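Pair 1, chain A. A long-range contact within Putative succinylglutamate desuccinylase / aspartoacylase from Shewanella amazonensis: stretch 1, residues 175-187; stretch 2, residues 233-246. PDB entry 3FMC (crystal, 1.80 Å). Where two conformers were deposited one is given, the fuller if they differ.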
# COMPACT_ATOMS: atom_id res chain seq x y z
N PRO A 175 -14.96 11.43 -3.46
CA PRO A 175 -13.54 11.62 -3.81
C PRO A 175 -13.36 13.06 -4.30
O PRO A 175 -12.97 13.89 -3.51
CB PRO A 175 -13.29 10.54 -4.86
CG PRO A 175 -14.64 10.29 -5.50
CD PRO A 175 -15.65 10.50 -4.40
N LYS A 176 -13.53 13.33 -5.59
CA LYS A 176 -13.66 14.73 -6.10
C LYS A 176 -15.16 14.77 -6.31
O LYS A 176 -15.70 14.09 -7.20
CB LYS A 176 -12.92 14.99 -7.38
CG LYS A 176 -11.42 14.77 -7.26
CD LYS A 176 -10.71 15.76 -6.34
CE LYS A 176 -9.20 15.58 -6.48
NZ LYS A 176 -8.76 15.87 -7.89
N SER A 177 -15.87 15.51 -5.45
CA SER A 177 -17.32 15.38 -5.42
C SER A 177 -18.08 16.65 -5.05
O SER A 177 -17.57 17.49 -4.33
CB SER A 177 -17.67 14.30 -4.39
OG SER A 177 -19.03 14.03 -4.22
N CYS A 178 -19.32 16.72 -5.51
CA CYS A 178 -20.21 17.77 -5.05
C CYS A 178 -20.91 17.24 -3.81
O CYS A 178 -20.74 16.08 -3.42
CB CYS A 178 -21.24 18.17 -6.16
SG CYS A 178 -22.45 17.00 -6.54
N LYS A 179 -21.65 18.11 -3.13
CA LYS A 179 -22.44 17.71 -1.96
C LYS A 179 -23.70 16.97 -2.46
O LYS A 179 -24.42 17.43 -3.36
CB LYS A 179 -22.85 18.94 -1.12
CG LYS A 179 -21.70 19.76 -0.71
CD LYS A 179 -22.10 20.89 0.23
CE LYS A 179 -20.92 21.74 0.56
NZ LYS A 179 -21.31 22.84 1.47
N HIS A 180 -23.95 15.83 -1.87
CA HIS A 180 -25.08 15.00 -2.18
C HIS A 180 -25.57 14.27 -0.95
O HIS A 180 -24.89 14.19 0.08
CB HIS A 180 -24.87 14.08 -3.42
CG HIS A 180 -23.72 13.12 -3.31
ND1 HIS A 180 -22.40 13.52 -3.36
CD2 HIS A 180 -23.71 11.77 -3.26
CE1 HIS A 180 -21.63 12.44 -3.31
NE2 HIS A 180 -22.40 11.38 -3.24
N LEU A 181 -26.76 13.74 -1.06
CA LEU A 181 -27.45 13.10 0.06
C LEU A 181 -28.10 11.81 -0.32
O LEU A 181 -28.71 11.71 -1.41
CB LEU A 181 -28.54 14.04 0.55
CG LEU A 181 -29.52 13.67 1.67
CD1 LEU A 181 -28.84 13.56 3.07
CD2 LEU A 181 -30.72 14.69 1.76
N TYR A 182 -27.93 10.82 0.54
CA TYR A 182 -28.69 9.59 0.47
C TYR A 182 -29.85 9.71 1.49
O TYR A 182 -29.65 10.01 2.71
CB TYR A 182 -27.88 8.35 0.74
CG TYR A 182 -26.82 8.04 -0.30
CD1 TYR A 182 -25.58 8.66 -0.28
CD2 TYR A 182 -27.06 7.09 -1.28
CE1 TYR A 182 -24.61 8.35 -1.23
CE2 TYR A 182 -26.15 6.81 -2.21
CZ TYR A 182 -24.91 7.41 -2.21
OH TYR A 182 -23.99 7.05 -3.17
N CYS A 183 -31.04 9.45 0.97
CA CYS A 183 -32.29 9.63 1.71
C CYS A 183 -33.20 8.47 1.37
O CYS A 183 -33.42 8.19 0.18
CB CYS A 183 -32.94 10.94 1.29
SG CYS A 183 -34.41 11.35 2.30
N PRO A 184 -33.74 7.77 2.38
CA PRO A 184 -34.65 6.66 2.14
C PRO A 184 -35.95 7.18 1.55
O PRO A 184 -36.38 8.29 1.89
CB PRO A 184 -34.93 6.09 3.51
CG PRO A 184 -34.05 6.85 4.47
CD PRO A 184 -33.47 8.00 3.81
N GLU A 185 -36.55 6.37 0.69
CA GLU A 185 -37.79 6.77 0.01
C GLU A 185 -38.89 7.16 0.98
O GLU A 185 -39.67 8.03 0.66
CB GLU A 185 -38.27 5.65 -0.91
CG GLU A 185 -37.38 5.40 -2.10
CD GLU A 185 -37.90 4.29 -2.96
OE1 GLU A 185 -39.14 4.19 -3.12
OE2 GLU A 185 -37.08 3.51 -3.48
N TYR A 186 -38.94 6.54 2.17
CA TYR A 186 -39.99 6.86 3.16
C TYR A 186 -39.88 8.28 3.79
O TYR A 186 -40.83 8.74 4.44
CB TYR A 186 -40.08 5.79 4.27
CG TYR A 186 -38.92 5.81 5.23
CD1 TYR A 186 -38.91 6.67 6.32
CD2 TYR A 186 -37.81 4.97 5.04
CE1 TYR A 186 -37.83 6.73 7.19
CE2 TYR A 186 -36.75 4.98 5.94
CZ TYR A 186 -36.75 5.87 7.00
OH TYR A 186 -35.70 5.92 7.89
N GLU A 187 -38.75 8.98 3.64
CA GLU A 187 -38.64 10.32 4.14
C GLU A 187 -38.04 11.26 3.12
O GLU A 187 -37.11 12.00 3.41
CB GLU A 187 -37.87 10.41 5.47
CG GLU A 187 -38.14 11.75 6.20
CD GLU A 187 -37.29 11.93 7.46
OE1 GLU A 187 -36.74 10.91 7.91
OE2 GLU A 187 -37.17 13.07 7.98
N GLY A 233 -45.52 3.56 11.40
CA GLY A 233 -44.64 4.53 10.80
C GLY A 233 -43.21 3.97 10.92
O GLY A 233 -42.98 3.06 11.68
N VAL A 234 -42.26 4.53 10.15
CA VAL A 234 -40.84 4.15 10.23
C VAL A 234 -40.33 5.06 11.33
O VAL A 234 -40.24 6.26 11.13
CB VAL A 234 -40.14 4.35 8.90
CG1 VAL A 234 -38.68 3.75 8.95
CG2 VAL A 234 -40.97 3.67 7.80
N ARG A 235 -40.00 4.48 12.49
CA ARG A 235 -39.69 5.27 13.67
C ARG A 235 -38.24 5.71 13.81
O ARG A 235 -37.83 6.15 14.89
CB ARG A 235 -40.16 4.53 14.93
CG ARG A 235 -41.66 4.25 14.95
CD ARG A 235 -42.50 5.44 15.39
NE ARG A 235 -43.91 5.06 15.46
CZ ARG A 235 -44.83 5.62 16.25
NH1 ARG A 235 -44.51 6.57 17.12
NH2 ARG A 235 -46.08 5.17 16.20
N VAL A 236 -37.47 5.62 12.73
CA VAL A 236 -36.10 6.14 12.72
C VAL A 236 -35.80 6.78 11.38
O VAL A 236 -36.19 6.25 10.35
CB VAL A 236 -35.04 5.05 13.06
CG1 VAL A 236 -33.66 5.31 12.35
CG2 VAL A 236 -34.91 4.89 14.61
N SER A 237 -35.08 7.90 11.41
CA SER A 237 -34.64 8.60 10.23
C SER A 237 -33.13 8.28 10.16
O SER A 237 -32.46 8.35 11.16
CB SER A 237 -34.88 10.10 10.36
OG SER A 237 -36.28 10.33 10.39
N ALA A 238 -32.62 7.96 8.98
CA ALA A 238 -31.18 7.65 8.80
C ALA A 238 -30.81 8.13 7.41
O ALA A 238 -31.31 7.63 6.39
CB ALA A 238 -30.88 6.18 8.97
N LEU A 239 -29.95 9.14 7.42
CA LEU A 239 -29.53 9.84 6.20
C LEU A 239 -28.00 9.86 6.14
O LEU A 239 -27.34 9.93 7.18
CB LEU A 239 -30.03 11.28 6.30
CG LEU A 239 -31.57 11.33 6.47
CD1 LEU A 239 -31.93 12.35 7.48
CD2 LEU A 239 -32.22 11.56 5.13
N THR A 240 -27.45 9.84 4.92
CA THR A 240 -26.01 9.89 4.73
C THR A 240 -25.70 11.12 3.91
O THR A 240 -26.17 11.26 2.80
CB THR A 240 -25.50 8.59 4.05
OG1 THR A 240 -25.92 7.46 4.84
CG2 THR A 240 -24.00 8.58 3.88
N LEU A 241 -24.91 12.01 4.48
CA LEU A 241 -24.53 13.24 3.85
C LEU A 241 -23.12 13.10 3.29
O LEU A 241 -22.22 12.76 4.02
CB LEU A 241 -24.62 14.39 4.87
CG LEU A 241 -26.02 14.86 5.40
CD1 LEU A 241 -26.83 13.87 6.15
CD2 LEU A 241 -25.80 16.20 6.19
N GLU A 242 -22.97 13.32 1.98
CA GLU A 242 -21.69 13.21 1.26
C GLU A 242 -21.30 14.64 0.97
O GLU A 242 -21.71 15.25 -0.04
CB GLU A 242 -21.88 12.41 -0.05
CG GLU A 242 -22.50 11.02 0.08
CD GLU A 242 -21.49 9.92 0.48
OE1 GLU A 242 -20.31 10.03 0.12
OE2 GLU A 242 -21.92 8.96 1.13
N LEU A 243 -20.51 15.20 1.87
CA LEU A 243 -20.17 16.63 1.89
C LEU A 243 -18.94 17.09 1.14
O LEU A 243 -17.99 17.61 1.71
CB LEU A 243 -20.15 17.07 3.36
CG LEU A 243 -21.53 16.86 4.06
CD1 LEU A 243 -21.50 17.24 5.51
CD2 LEU A 243 -22.69 17.66 3.33
N GLY A 244 -18.97 16.96 -0.17
CA GLY A 244 -17.87 17.45 -0.99
C GLY A 244 -16.77 16.42 -1.14
O GLY A 244 -17.01 15.21 -1.11
N SER A 245 -15.55 16.94 -1.28
CA SER A 245 -14.42 16.13 -1.63
C SER A 245 -13.68 15.63 -0.38
O SER A 245 -13.74 16.23 0.70
CB SER A 245 -13.53 16.94 -2.57
OG SER A 245 -14.19 17.19 -3.79
N GLN A 246 -12.93 14.54 -0.56
CA GLN A 246 -12.15 13.95 0.53
C GLN A 246 -10.84 14.68 0.67
O GLN A 246 -10.53 15.61 -0.09
CB GLN A 246 -11.85 12.47 0.17
CG GLN A 246 -10.89 12.31 -0.99
CD GLN A 246 -10.82 10.85 -1.46
OE1 GLN A 246 -11.41 9.98 -0.85
NE2 GLN A 246 -10.20 10.63 -2.61
O HOH W 1 -21.37 6.58 -1.24
O HOH W 2 -34.97 8.81 6.90

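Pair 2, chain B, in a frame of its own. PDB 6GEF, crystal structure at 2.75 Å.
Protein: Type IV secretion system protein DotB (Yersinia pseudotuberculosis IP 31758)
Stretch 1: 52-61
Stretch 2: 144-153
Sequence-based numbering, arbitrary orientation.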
# COMPACT_ATOMS: atom_id res chain seq x y z
N GLU B 52 38.85 0.38 35.18
CA GLU B 52 37.47 0.81 35.14
C GLU B 52 37.13 1.41 33.78
O GLU B 52 36.30 2.36 33.68
CB GLU B 52 37.11 1.79 36.27
CG GLU B 52 37.49 1.34 37.67
CD GLU B 52 36.65 0.13 38.10
OE1 GLU B 52 35.41 0.22 37.95
OE2 GLU B 52 37.21 -0.91 38.57
N ALA B 53 37.62 0.80 32.71
CA ALA B 53 37.23 1.20 31.36
C ALA B 53 35.80 0.80 31.10
O ALA B 53 35.39 -0.32 31.40
CB ALA B 53 38.15 0.57 30.33
N SER B 54 35.01 1.71 30.54
CA SER B 54 33.64 1.41 30.16
C SER B 54 33.58 0.59 28.88
O SER B 54 32.78 -0.33 28.76
CB SER B 54 32.83 2.70 30.03
OG SER B 54 33.51 3.65 29.26
N ASP B 55 34.42 0.91 27.92
CA ASP B 55 34.37 0.31 26.58
C ASP B 55 35.78 -0.03 26.14
O ASP B 55 36.72 0.68 26.44
CB ASP B 55 33.73 1.26 25.53
CG ASP B 55 32.48 1.96 26.05
OD1 ASP B 55 32.63 2.92 26.84
OD2 ASP B 55 31.37 1.50 25.73
N ILE B 56 35.91 -1.14 25.43
CA ILE B 56 37.16 -1.60 24.86
C ILE B 56 36.94 -1.81 23.36
O ILE B 56 35.93 -2.38 22.94
CB ILE B 56 37.67 -2.90 25.52
CG1 ILE B 56 38.74 -3.54 24.62
CG2 ILE B 56 36.58 -3.85 25.78
CD1 ILE B 56 39.27 -4.86 25.14
N ILE B 57 37.87 -1.31 22.56
CA ILE B 57 37.80 -1.34 21.12
C ILE B 57 38.97 -2.12 20.59
O ILE B 57 40.12 -1.77 20.86
CB ILE B 57 37.79 0.11 20.53
CG1 ILE B 57 36.76 0.97 21.27
CG2 ILE B 57 37.47 0.06 19.05
CD1 ILE B 57 36.62 2.35 20.68
N ILE B 58 38.68 -3.15 19.82
CA ILE B 58 39.69 -3.92 19.09
C ILE B 58 39.48 -3.67 17.61
O ILE B 58 38.45 -4.05 17.06
CB ILE B 58 39.62 -5.42 19.41
CG1 ILE B 58 39.60 -5.65 20.93
CG2 ILE B 58 40.75 -6.16 18.76
CD1 ILE B 58 38.30 -5.36 21.62
N LYS B 59 40.44 -3.01 16.98
CA LYS B 59 40.43 -2.82 15.52
C LYS B 59 41.83 -3.05 14.99
O LYS B 59 42.82 -2.75 15.65
CB LYS B 59 39.95 -1.41 15.15
CG LYS B 59 39.62 -1.25 13.69
CD LYS B 59 39.33 0.23 13.37
CE LYS B 59 40.61 1.00 13.08
NZ LYS B 59 40.39 1.94 11.92
N GLN B 60 41.89 -3.58 13.77
CA GLN B 60 43.16 -3.70 13.05
C GLN B 60 43.87 -2.32 12.95
O GLN B 60 43.19 -1.28 12.95
CB GLN B 60 42.92 -4.24 11.66
CG GLN B 60 44.15 -4.84 11.01
CD GLN B 60 45.14 -3.79 10.45
OE1 GLN B 60 44.84 -2.59 10.35
NE2 GLN B 60 46.31 -4.23 10.11
N GLY B 61 45.17 -2.35 12.97
CA GLY B 61 45.95 -1.15 12.75
C GLY B 61 46.09 -0.25 13.94
O GLY B 61 46.88 0.71 13.88
N THR B 144 38.25 -5.77 3.90
CA THR B 144 37.22 -5.78 4.92
C THR B 144 37.72 -6.53 6.15
O THR B 144 38.19 -7.68 6.05
CB THR B 144 35.96 -6.47 4.40
OG1 THR B 144 36.24 -7.81 4.07
CG2 THR B 144 35.45 -5.78 3.14
N THR B 145 37.69 -5.87 7.30
CA THR B 145 37.99 -6.48 8.57
C THR B 145 36.80 -6.31 9.51
O THR B 145 35.79 -5.73 9.18
CB THR B 145 39.28 -5.88 9.18
OG1 THR B 145 39.29 -6.10 10.60
CG2 THR B 145 39.35 -4.39 8.91
N ALA B 146 36.96 -6.85 10.72
CA ALA B 146 36.04 -6.60 11.82
C ALA B 146 36.55 -5.46 12.70
O ALA B 146 37.75 -5.23 12.82
CB ALA B 146 35.88 -7.88 12.65
N GLU B 147 35.61 -4.77 13.30
CA GLU B 147 35.87 -3.97 14.52
C GLU B 147 35.02 -4.54 15.64
O GLU B 147 33.83 -4.80 15.46
CB GLU B 147 35.52 -2.49 14.29
CG GLU B 147 36.58 -1.54 14.81
CD GLU B 147 36.08 -0.63 15.89
OE1 GLU B 147 34.98 -0.05 15.71
OE2 GLU B 147 36.78 -0.47 16.91
N ILE B 148 35.64 -4.73 16.80
CA ILE B 148 34.97 -5.24 17.99
C ILE B 148 34.87 -4.11 19.01
O ILE B 148 35.86 -3.41 19.27
CB ILE B 148 35.72 -6.44 18.59
CG1 ILE B 148 35.84 -7.57 17.57
CG2 ILE B 148 35.01 -6.94 19.83
CD1 ILE B 148 37.23 -8.22 17.55
N VAL B 149 33.68 -3.94 19.57
CA VAL B 149 33.45 -3.04 20.68
C VAL B 149 32.78 -3.80 21.80
O VAL B 149 31.76 -4.44 21.60
CB VAL B 149 32.57 -1.84 20.24
CG1 VAL B 149 32.35 -0.89 21.41
CG2 VAL B 149 33.25 -1.07 19.11
N MET B 150 33.38 -3.74 22.98
CA MET B 150 32.86 -4.40 24.18
C MET B 150 32.52 -3.35 25.21
O MET B 150 33.34 -2.50 25.54
CB MET B 150 33.89 -5.38 24.77
CG MET B 150 34.57 -6.26 23.73
SD MET B 150 35.18 -7.81 24.49
CE MET B 150 36.44 -7.13 25.50
N ARG B 151 31.28 -3.41 25.73
CA ARG B 151 30.78 -2.43 26.68
C ARG B 151 30.52 -3.13 27.99
O ARG B 151 29.60 -3.97 28.09
CB ARG B 151 29.48 -1.77 26.15
CG ARG B 151 29.74 -0.83 24.97
CD ARG B 151 28.56 -0.74 24.01
NE ARG B 151 28.22 -2.05 23.43
CZ ARG B 151 26.98 -2.45 23.17
NH1 ARG B 151 25.91 -1.67 23.45
NH2 ARG B 151 26.80 -3.66 22.60
N SER B 152 31.29 -2.79 29.01
CA SER B 152 31.08 -3.37 30.35
C SER B 152 29.61 -3.29 30.76
O SER B 152 28.98 -2.27 30.59
CB SER B 152 31.96 -2.66 31.38
OG SER B 152 31.37 -1.44 31.76
N ILE B 153 29.09 -4.38 31.28
CA ILE B 153 27.74 -4.44 31.83
C ILE B 153 27.84 -4.32 33.37
O ILE B 153 28.58 -5.09 34.00
CB ILE B 153 27.05 -5.75 31.49
CG1 ILE B 153 27.26 -6.11 30.01
CG2 ILE B 153 25.56 -5.67 31.82
CD1 ILE B 153 26.47 -7.31 29.54

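Antiparallel strand pairs from two proteins, superimposed. In pair 1 (Putative succinylglutamate desuccinylase / aspartoacylase) strand 179-184 runs against strand 237-243 at 168° between N-to-C directions; in pair 2 (DotB) strand 55-59 runs against strand 144-153 at 166°. The axes approach to 4.8 Å and 4.7 Å, and N, CA and C of 14 central residues superimpose with an RMSD of 0.9 Å.

The register is the same. A:His180 and A:Glu242 match B:Ile56 and B:Met150, and A:Tyr182 and A:Thr240 match B:Ile58 and B:Ile148; all four are hydrogen-bonded pairs. In pair 1, A:His180 N donates to A:Glu242 O (3.0 Å) and A:Glu242 N to A:His180 O (2.8 Å), then A:Tyr182 N to A:Thr240 O (2.9 Å) and A:Thr240 N to A:Tyr182 O (3.1 Å). The counterparts in pair 2 are B:Ile56 N to B:Met150 O, B:Met150 N to B:Ile56 O, B:Ile58 N to B:Ile148 O and B:Ile148 N to B:Ile58 O, each 2.9 Å. Since these bonds use only backbone atoms, the ladder is kept while the side chains change. Between the two rungs lie the non-hydrogen-bonded pairs A:Leu181 with A:Leu241 and B:Ile57 with B:Val149, whose side chains point to the other face.

On the face carrying A:His180, A:Tyr182, A:Thr240 and A:Glu242, pair 1 packs aliphatic carbon of a charged residue against a ring: A:Glu242 CB sits over one face of the A:His180 imidazole, 3.4 Å from its centroid, a CH-pi contact. The ring is also held by A:His180 ND1, which donates to A:Cys178 O (3.1 Å). Pair 2 fills the same positions with aliphatic groups and a thioether side chain: B:Ile56 CG2 meets B:Met150 CB at 3.3 Å, and B:Ile58 CD1 lies 4.1 Å from B:Ile148 CG2. The side-chain centres of A:Glu242 and B:Met150 fall 0.5 Å apart, although their chi2 angles differ (m and t), so the two side chains fill a similar volume.

On the other face A:Leu181 CD1 reaches A:Leu241 CD1 at 3.7 Å and A:Leu239 CB at 4.1 Å. The equivalent B:Ile57 and B:Val149 touch more loosely, CG2 of B:Ile57 to CG2 of B:Val149 being 4.4 Å. A:Cys183 and A:Leu239 match B:Lys59 and B:Glu147: A:Cys183 SG lies 3.6 Å from A:Leu239 CD2, whereas B:Lys59 CG and B:Glu147 CG approach to 3.3 Å, so here the aliphatic stems of two chargeable residues meet.

Past the ladder in pair 1, the A:Tyr186 ring takes A:Val234 CG1 over one face (3.6 Å to the centroid) while A:Tyr186 OH donates to A:Val236 O (2.5 Å); A:Ser237 OG donates to A:Glu187 OE1 (2.6 Å). At the other end B:Ser152 N donates to B:Ser54 O (2.9 Å). At the matching positions A:Gly244 N lies 3.8 Å from A:Cys178 O and no hydrogen bond forms, although the CA atoms of these two residues are closer (4.7 Å) than those of B:Ser54 and B:Ser152 (5.4 Å). Buried area totals 1001 Å² in pair 1 and 649 Å² in pair 2.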